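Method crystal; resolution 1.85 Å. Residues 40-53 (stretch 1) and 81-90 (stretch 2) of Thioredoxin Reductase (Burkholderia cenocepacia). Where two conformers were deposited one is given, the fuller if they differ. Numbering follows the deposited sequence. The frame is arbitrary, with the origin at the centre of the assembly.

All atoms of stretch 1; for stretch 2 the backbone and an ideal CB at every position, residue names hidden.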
ATOM      1  N   SER A  40     -14.162 -14.047   4.150  1.00 12.82           N
ATOM      2  CA  SER A  40     -14.066 -14.202   5.604  0.73 13.05           C
ATOM      3  C   SER A  40     -12.905 -15.132   5.922  1.00 12.27           C
ATOM      4  O   SER A  40     -12.768 -16.179   5.294  1.00 12.67           O
ATOM      5  CB  SER A  40     -15.381 -14.777   6.161  0.73 14.61           C
ATOM      6  OG  SER A  40     -15.189 -15.524   7.359  0.73 14.97           O
ATOM      7  N   VAL A  41     -12.067 -14.760   6.887  1.00 11.54           N
ATOM      8  CA  VAL A  41     -10.949 -15.628   7.278  1.00 11.40           C
ATOM      9  C   VAL A  41     -11.459 -17.000   7.771  1.00 12.25           C
ATOM     10  O   VAL A  41     -10.966 -18.056   7.347  1.00 11.75           O
ATOM     11  CB  VAL A  41     -10.087 -14.960   8.365  1.00 11.89           C
ATOM     12  CG1 VAL A  41      -9.056 -15.946   8.958  1.00 10.26           C
ATOM     13  CG2 VAL A  41      -9.344 -13.759   7.765  1.00  8.14           C
ATOM     14  N   ARG A  42     -12.434 -16.996   8.674  1.00  9.91           N
ATOM     15  CA  ARG A  42     -12.846 -18.251   9.250  1.00 12.89           C
ATOM     16  C   ARG A  42     -13.551 -19.071   8.180  1.00 10.73           C
ATOM     17  O   ARG A  42     -13.296 -20.273   8.062  1.00 13.89           O
ATOM     18  CB  ARG A  42     -13.671 -18.036  10.533  1.00 20.47           C
ATOM     19  CG  ARG A  42     -12.761 -17.549  11.674  1.00 20.97           C
ATOM     20  CD  ARG A  42     -13.353 -17.735  13.070  1.00 20.89           C
ATOM     21  NE  ARG A  42     -13.737 -19.119  13.364  1.00 22.95           N
ATOM     22  CZ  ARG A  42     -12.906 -20.062  13.819  1.00 21.09           C
ATOM     23  NH1 ARG A  42     -11.608 -19.797  14.012  1.00 17.11           N
ATOM     24  NH2 ARG A  42     -13.370 -21.281  14.077  1.00 18.99           N
ATOM     25  N   ASP A  43     -14.366 -18.427   7.347  1.00 10.94           N
ATOM     26  CA  ASP A  43     -14.991 -19.150   6.222  1.00 21.78           C
ATOM     27  C   ASP A  43     -14.015 -19.826   5.237  1.00 16.63           C
ATOM     28  O   ASP A  43     -14.271 -20.935   4.773  1.00 15.47           O
ATOM     29  CB  ASP A  43     -15.985 -18.261   5.450  1.00 24.70           C
ATOM     30  CG  ASP A  43     -17.262 -17.976   6.243  1.00 31.11           C
ATOM     31  OD1 ASP A  43     -17.476 -18.620   7.303  1.00 30.16           O
ATOM     32  OD2 ASP A  43     -18.053 -17.108   5.799  1.00 33.52           O
ATOM     33  N   GLN A  44     -12.911 -19.158   4.934  1.00 10.16           N
ATOM     34  CA  GLN A  44     -11.905 -19.649   3.993  1.00 16.01           C
ATOM     35  C   GLN A  44     -10.935 -20.680   4.587  1.00 14.71           C
ATOM     36  O   GLN A  44     -10.278 -21.381   3.823  1.00 13.91           O
ATOM     37  CB  GLN A  44     -11.050 -18.483   3.444  1.00  9.14           C
ATOM     38  CG  GLN A  44     -11.815 -17.509   2.569  1.00 13.15           C
ATOM     39  CD  GLN A  44     -12.148 -18.113   1.228  1.00 21.17           C
ATOM     40  OE1 GLN A  44     -11.305 -18.780   0.604  1.00 21.71           O
ATOM     41  NE2 GLN A  44     -13.384 -17.908   0.779  1.00 27.84           N
ATOM     42  N   VAL A  45     -10.788 -20.731   5.911  1.00  9.56           N
ATOM     43  CA  VAL A  45      -9.941 -21.759   6.537  1.00  9.48           C
ATOM     44  C   VAL A  45     -10.770 -22.939   6.993  1.00 16.51           C
ATOM     45  O   VAL A  45     -10.221 -24.007   7.328  1.00 17.50           O
ATOM     46  CB  VAL A  45      -9.081 -21.248   7.714  1.00  9.11           C
ATOM     47  CG1 VAL A  45      -8.272 -20.041   7.292  1.00  8.50           C
ATOM     48  CG2 VAL A  45      -9.946 -20.930   8.950  1.00 14.89           C
ATOM     49  N   ALA A  46     -12.093 -22.791   6.983  1.00 10.75           N
ATOM     50  CA  ALA A  46     -12.922 -23.920   7.414  1.00 11.53           C
ATOM     51  C   ALA A  46     -12.627 -25.190   6.614  1.00 15.20           C
ATOM     52  O   ALA A  46     -12.670 -25.183   5.373  1.00 15.30           O
ATOM     53  CB  ALA A  46     -14.408 -23.586   7.339  1.00 12.21           C
ATOM     54  N   GLY A  47     -12.292 -26.260   7.342  1.00 13.07           N
ATOM     55  CA  GLY A  47     -12.081 -27.582   6.781  1.00 13.12           C
ATOM     56  C   GLY A  47     -10.794 -27.735   5.988  1.00 14.07           C
ATOM     57  O   GLY A  47     -10.660 -28.717   5.236  1.00 16.11           O
ATOM     58  N   LYS A  48      -9.862 -26.790   6.155  1.00 12.30           N
ATOM     59  CA  LYS A  48      -8.584 -26.816   5.455  1.00 10.54           C
ATOM     60  C   LYS A  48      -7.401 -26.809   6.389  1.00 11.66           C
ATOM     61  O   LYS A  48      -7.514 -26.422   7.573  1.00 10.96           O
ATOM     62  CB  LYS A  48      -8.458 -25.578   4.573  1.00 10.05           C
ATOM     63  CG  LYS A  48      -9.649 -25.326   3.717  1.00 10.87           C
ATOM     64  CD  LYS A  48      -9.366 -24.120   2.833  1.00 11.01           C
ATOM     65  CE  LYS A  48     -10.513 -23.854   1.862  1.00 16.52           C
ATOM     66  NZ  LYS A  48     -10.465 -22.427   1.340  1.00 20.04           N
ATOM     67  N   ARG A  49      -6.254 -27.220   5.853  1.00  9.89           N
ATOM     68  CA  ARG A  49      -5.010 -27.037   6.555  1.00  9.47           C
ATOM     69  C   ARG A  49      -4.232 -25.946   5.779  1.00  8.86           C
ATOM     70  O   ARG A  49      -3.920 -26.129   4.605  1.00  8.87           O
ATOM     71  CB  ARG A  49      -4.301 -28.380   6.606  1.00 11.17           C
ATOM     72  CG  ARG A  49      -3.046 -28.373   7.394  1.00 16.28           C
ATOM     73  CD  ARG A  49      -2.633 -29.814   7.720  1.00 17.45           C
ATOM     74  NE  ARG A  49      -1.260 -29.803   8.184  1.00  9.81           N
ATOM     75  CZ  ARG A  49      -0.915 -29.589   9.450  1.00 25.79           C
ATOM     76  NH1 ARG A  49      -1.863 -29.409  10.369  1.00 25.18           N
ATOM     77  NH2 ARG A  49       0.368 -29.578   9.802  1.00 23.60           N
ATOM     78  N   VAL A  50      -3.969 -24.808   6.440  1.00  8.42           N
ATOM     79  CA  VAL A  50      -3.519 -23.564   5.778  1.00  7.92           C
ATOM     80  C   VAL A  50      -2.241 -23.008   6.416  1.00 18.71           C
ATOM     81  O   VAL A  50      -2.172 -22.856   7.623  1.00  7.54           O
ATOM     82  CB  VAL A  50      -4.615 -22.481   5.895  1.00  8.58           C
ATOM     83  CG1 VAL A  50      -4.176 -21.123   5.268  1.00  7.41           C
ATOM     84  CG2 VAL A  50      -5.907 -22.962   5.269  1.00 12.64           C
ATOM     85  N   VAL A  51      -1.234 -22.707   5.610  1.00  7.26           N
ATOM     86  CA  VAL A  51      -0.106 -21.931   6.105  1.00  6.92           C
ATOM     87  C   VAL A  51      -0.368 -20.471   5.813  1.00  6.61           C
ATOM     88  O   VAL A  51      -0.633 -20.117   4.661  1.00 11.52           O
ATOM     89  CB  VAL A  51       1.238 -22.312   5.390  1.00 10.88           C
ATOM     90  CG1 VAL A  51       2.354 -21.317   5.782  1.00  9.05           C
ATOM     91  CG2 VAL A  51       1.655 -23.771   5.693  1.00  8.80           C
ATOM     92  N   ILE A  52      -0.295 -19.621   6.835  1.00  6.48           N
ATOM     93  CA  ILE A  52      -0.387 -18.173   6.632  1.00  7.86           C
ATOM     94  C   ILE A  52       0.920 -17.530   7.026  1.00  6.91           C
ATOM     95  O   ILE A  52       1.372 -17.719   8.169  1.00  8.57           O
ATOM     96  CB  ILE A  52      -1.490 -17.554   7.503  1.00  9.62           C
ATOM     97  CG1 ILE A  52      -2.845 -18.221   7.203  1.00 13.90           C
ATOM     98  CG2 ILE A  52      -1.593 -16.065   7.238  1.00  6.19           C
ATOM     99  CD1 ILE A  52      -3.974 -17.781   8.205  1.00  6.95           C
ATOM    100  N   PHE A  53       1.559 -16.803   6.096  1.00  5.85           N
ATOM    101  CA  PHE A  53       2.717 -16.002   6.498  1.00  5.75           C
ATOM    102  C   PHE A  53       2.364 -14.522   6.258  1.00  6.97           C
ATOM    103  O   PHE A  53       1.802 -14.165   5.216  1.00  6.55           O
ATOM    104  CB  PHE A  53       4.038 -16.460   5.824  1.00  5.76           C
ATOM    105  CG  PHE A  53       4.094 -16.233   4.337  1.00  5.70           C
ATOM    106  CD1 PHE A  53       4.771 -15.117   3.796  1.00  5.61           C
ATOM    107  CD2 PHE A  53       3.469 -17.104   3.465  1.00  5.80           C
ATOM    108  CE1 PHE A  53       4.836 -14.915   2.399  1.00  7.59           C
ATOM    109  CE2 PHE A  53       3.522 -16.890   2.061  1.00  9.19           C
ATOM    110  CZ  PHE A  53       4.194 -15.797   1.528  1.00 10.29           C
ATOM    111  N   UNK A  81       2.767 -32.373   1.580  1.00 11.49           N
ATOM    112  CA  UNK A  81       2.774 -32.685   3.017  1.00 12.80           C
ATOM    113  C   UNK A  81       1.402 -32.514   3.648  1.00  9.38           C
ATOM    114  O   UNK A  81       1.256 -32.690   4.851  1.00 14.46           O
ATOM    115  CB  UNK A  81       3.785 -31.797   3.746  1.00 12.80           C
ATOM    116  N   UNK A  82       0.413 -32.107   2.851  1.00  9.70           N
ATOM    117  CA  UNK A  82      -0.965 -31.973   3.312  1.00 14.60           C
ATOM    118  C   UNK A  82      -1.493 -30.568   3.549  1.00 12.27           C
ATOM    119  O   UNK A  82      -2.624 -30.384   4.035  1.00 15.62           O
ATOM    120  CB  UNK A  82      -1.113 -32.756   4.618  1.00 14.60           C
ATOM    121  N   UNK A  83      -0.704 -29.558   3.207  1.00  9.04           N
ATOM    122  CA  UNK A  83      -1.204 -28.185   3.291  1.00  7.58           C
ATOM    123  C   UNK A  83      -2.115 -27.891   2.109  1.00  9.50           C
ATOM    124  O   UNK A  83      -1.721 -28.092   0.949  1.00 12.14           O
ATOM    125  CB  UNK A  83      -0.047 -27.185   3.334  1.00  7.58           C
ATOM    126  N   UNK A  84      -3.314 -27.383   2.389  1.00  8.56           N
ATOM    127  CA  UNK A  84      -4.309 -27.133   1.344  1.00  9.90           C
ATOM    128  C   UNK A  84      -4.095 -25.814   0.651  1.00  8.86           C
ATOM    129  O   UNK A  84      -4.224 -25.735  -0.592  1.00  7.34           O
ATOM    130  CB  UNK A  84      -5.721 -27.173   1.933  1.00  9.90           C
ATOM    131  N   UNK A  85      -3.796 -24.791   1.450  1.00  8.40           N
ATOM    132  CA  UNK A  85      -3.515 -23.440   0.935  1.00 10.77           C
ATOM    133  C   UNK A  85      -2.362 -22.736   1.620  1.00 11.58           C
ATOM    134  O   UNK A  85      -2.117 -22.915   2.833  1.00  9.10           O
ATOM    135  CB  UNK A  85      -4.766 -22.569   1.068  1.00 10.77           C
ATOM    136  N   UNK A  86      -1.678 -21.901   0.844  1.00  5.81           N
ATOM    137  CA  UNK A  86      -0.652 -21.014   1.412  1.00  7.99           C
ATOM    138  C   UNK A  86      -1.089 -19.571   1.179  1.00  6.05           C
ATOM    139  O   UNK A  86      -1.294 -19.159   0.039  1.00  7.86           O
ATOM    140  CB  UNK A  86       0.722 -21.277   0.792  1.00  7.99           C
ATOM    141  N   UNK A  87      -1.270 -18.804   2.247  1.00  5.04           N
ATOM    142  CA  UNK A  87      -1.628 -17.395   2.090  1.00  4.86           C
ATOM    143  C   UNK A  87      -0.476 -16.470   2.454  1.00  4.67           C
ATOM    144  O   UNK A  87       0.252 -16.703   3.411  1.00  5.34           O
ATOM    145  CB  UNK A  87      -2.849 -17.062   2.951  1.00  4.86           C
ATOM    146  N   UNK A  88      -0.307 -15.417   1.687  1.00  6.16           N
ATOM    147  CA  UNK A  88       0.553 -14.307   2.115  1.00  5.59           C
ATOM    148  C   UNK A  88      -0.351 -13.177   2.620  1.00  4.42           C
ATOM    149  O   UNK A  88      -1.153 -12.619   1.860  1.00  9.04           O
ATOM    150  CB  UNK A  88       1.453 -13.826   0.975  1.00  5.59           C
ATOM    151  N   UNK A  89      -0.234 -12.827   3.895  1.00  4.39           N
ATOM    152  CA  UNK A  89      -1.054 -11.740   4.416  1.00  4.42           C
ATOM    153  C   UNK A  89      -0.233 -10.458   4.569  1.00  6.92           C
ATOM    154  O   UNK A  89       0.886 -10.490   5.071  1.00  6.03           O
ATOM    155  CB  UNK A  89      -1.670 -12.137   5.759  1.00  4.42           C
ATOM    156  N   UNK A  90      -0.750  -9.324   4.103  1.00  4.47           N
ATOM    157  CA  UNK A  90      -0.021  -8.082   4.322  1.00  4.54           C
ATOM    158  C   UNK A  90      -1.013  -6.976   4.505  1.00  7.73           C
ATOM    159  O   UNK A  90      -2.151  -7.065   4.011  1.00  5.44           O
ATOM    160  CB  UNK A  90       0.933  -7.772   3.166  1.00  4.54           C
TER

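The strand through Val50 to Phe53 offers its edge to stretch 2, and the two run parallel, so the backbone sets a register before any side chain is chosen. Position 81 has nothing of stretch 1 within 5.5 Å of its ideal CB, so many residues would suit; it is Ala81, whose carbonyl O accepts from a water that in turn accepts from Arg49 NE.

Position 82 is decided by its backbone. With phi 105° a CB would be jammed against the carbonyl O of the residue before, which calls for glycine, and Gly82 it is.

At position 83 the CB points sideways, yet it lies 4.5 Å from Val51 CG2, and the aliphatic part of Arg49 is close by. A branched or long apolar chain that can bend back would suit. Ile83 does this, placing CD1 3.7 Å from Val51 CG2 and 3.8 Å from Arg49 CG.

The CB at position 84 points toward stretch 1, 4.1 Å from Lys48 CB, and the backbone N of Arg49 is within reach as a donor. A short acceptor such as Asp or Asn fits, and Ser might. Asp84 takes the place: OD2 accepts from Arg49 N at 2.7 Å and from a water that also donates to Gly47 O. Its own backbone N donates to Arg49 O at 2.6 Å, so Asp84 and Arg49 are clasped from both directions.

Position 85 lies beside Val50, its CB 4.4 Å from Val50 CG2, with the ammonium of Lys48 extended nearby. An acidic chain long enough to reach it is favoured; Gln could also offer an acceptor. Glu85 forms a salt bridge, OE1 to Lys48 NZ at 2.8 Å, while Lys48 NZ also donates to Gln44 O. Glu85 O accepts from Val51 N at 2.9 Å.

Position 86 turns to the other face, with Val51 and Phe53. Any medium aliphatic would serve; Ile86 sets CG2 3.9 Å from Phe53 CE2, at the ring's edge.

Position 87 returns to the face of Val50 and Ile52, where helix 41-45 adds Val41, Gln44 and Val45 beyond the strand. The space is long and largely apolar, suited to a large aromatic or perhaps Met. Trp87 fills it: Val50 CG1 sits 3.7 Å from the centroid of the five-membered ring, over its face, and CH2 reaches Val45 CG1 at 3.4 Å. Trp87 NE1 donates to Glu85 OE2 at 2.8 Å, so 85 and 87 are best read as a pair. Trp87 N donates to Val51 O at 2.8 Å.

At position 88 the ideal CB is only 3.4 Å from Phe53 CZ, which argues for a small residue. Cys88 complies, its CA over the face of the Phe53 ring.

Position 89 has its CB 4.2 Å from Ile52 CG2; a beta-branched aliphatic suits, and Val89 brings CG2 to 3.5 Å from Ile52 CG2. At position 90 the ideal CB has nothing of stretch 1 within 5.5 Å, so this contact leaves the choice free among many residues; it is Ser90.

Stretch 2, residues 81-90: AGIDEIWCVS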
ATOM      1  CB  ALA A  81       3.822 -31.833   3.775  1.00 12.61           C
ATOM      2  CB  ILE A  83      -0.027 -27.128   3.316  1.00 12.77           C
ATOM      3  CG1 ILE A  83       0.886 -27.368   4.544  1.00  7.18           C
ATOM      4  CG2 ILE A  83      -0.567 -25.665   3.194  1.00 10.51           C
ATOM      5  CD1 ILE A  83       0.197 -27.159   5.929  1.00 15.54           C
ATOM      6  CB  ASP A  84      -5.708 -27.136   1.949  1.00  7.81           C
ATOM      7  CG  ASP A  84      -6.125 -28.511   2.396  1.00  9.07           C
ATOM      8  OD1 ASP A  84      -5.964 -29.443   1.584  1.00  8.79           O
ATOM      9  OD2 ASP A  84      -6.610 -28.660   3.551  1.00  8.51           O
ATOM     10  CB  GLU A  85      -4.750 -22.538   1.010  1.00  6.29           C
ATOM     11  CG  GLU A  85      -5.931 -23.113   0.218  1.00 13.38           C
ATOM     12  CD  GLU A  85      -7.171 -22.243   0.267  1.00 11.91           C
ATOM     13  OE1 GLU A  85      -8.215 -22.686  -0.260  1.00 14.99           O
ATOM     14  OE2 GLU A  85      -7.125 -21.124   0.840  1.00 10.51           O
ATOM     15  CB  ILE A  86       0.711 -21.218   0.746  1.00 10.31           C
ATOM     16  CG1 ILE A  86       1.237 -22.644   0.943  1.00  8.97           C
ATOM     17  CG2 ILE A  86       1.730 -20.266   1.339  1.00  8.42           C
ATOM     18  CD1 ILE A  86       2.301 -23.063  -0.155  1.00  6.20           C
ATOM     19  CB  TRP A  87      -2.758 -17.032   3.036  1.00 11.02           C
ATOM     20  CG  TRP A  87      -4.042 -17.802   2.916  1.00  8.27           C
ATOM     21  CD1 TRP A  87      -4.359 -18.853   2.082  1.00  7.28           C
ATOM     22  CD2 TRP A  87      -5.166 -17.573   3.739  1.00  7.09           C
ATOM     23  NE1 TRP A  87      -5.671 -19.275   2.332  1.00  6.97           N
ATOM     24  CE2 TRP A  87      -6.173 -18.510   3.365  1.00  6.63           C
ATOM     25  CE3 TRP A  87      -5.428 -16.645   4.772  1.00  8.10           C
ATOM     26  CZ2 TRP A  87      -7.443 -18.518   3.962  1.00 11.09           C
ATOM     27  CZ3 TRP A  87      -6.689 -16.668   5.381  1.00 11.34           C
ATOM     28  CH2 TRP A  87      -7.680 -17.602   4.967  1.00 11.83           C
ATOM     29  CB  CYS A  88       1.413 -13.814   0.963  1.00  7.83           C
ATOM     30  SG  CYS A  88       2.362 -12.304   1.379  1.00  7.63           S
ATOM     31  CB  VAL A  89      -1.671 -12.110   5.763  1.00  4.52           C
ATOM     32  CG1 VAL A  89      -2.289 -10.888   6.417  1.00  7.18           C
ATOM     33  CG2 VAL A  89      -2.733 -13.214   5.570  1.00  8.67           C
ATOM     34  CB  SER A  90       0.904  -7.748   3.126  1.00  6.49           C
ATOM     35  OG  SER A  90       1.694  -6.570   3.378  1.00  7.50           O
TER
HETATM   36  O   HOH W   1      -8.561 -30.552   3.821  1.00 36.11           O
HETATM   37  O   HOH W   2       0.749 -31.026   6.904  1.00 21.11           O
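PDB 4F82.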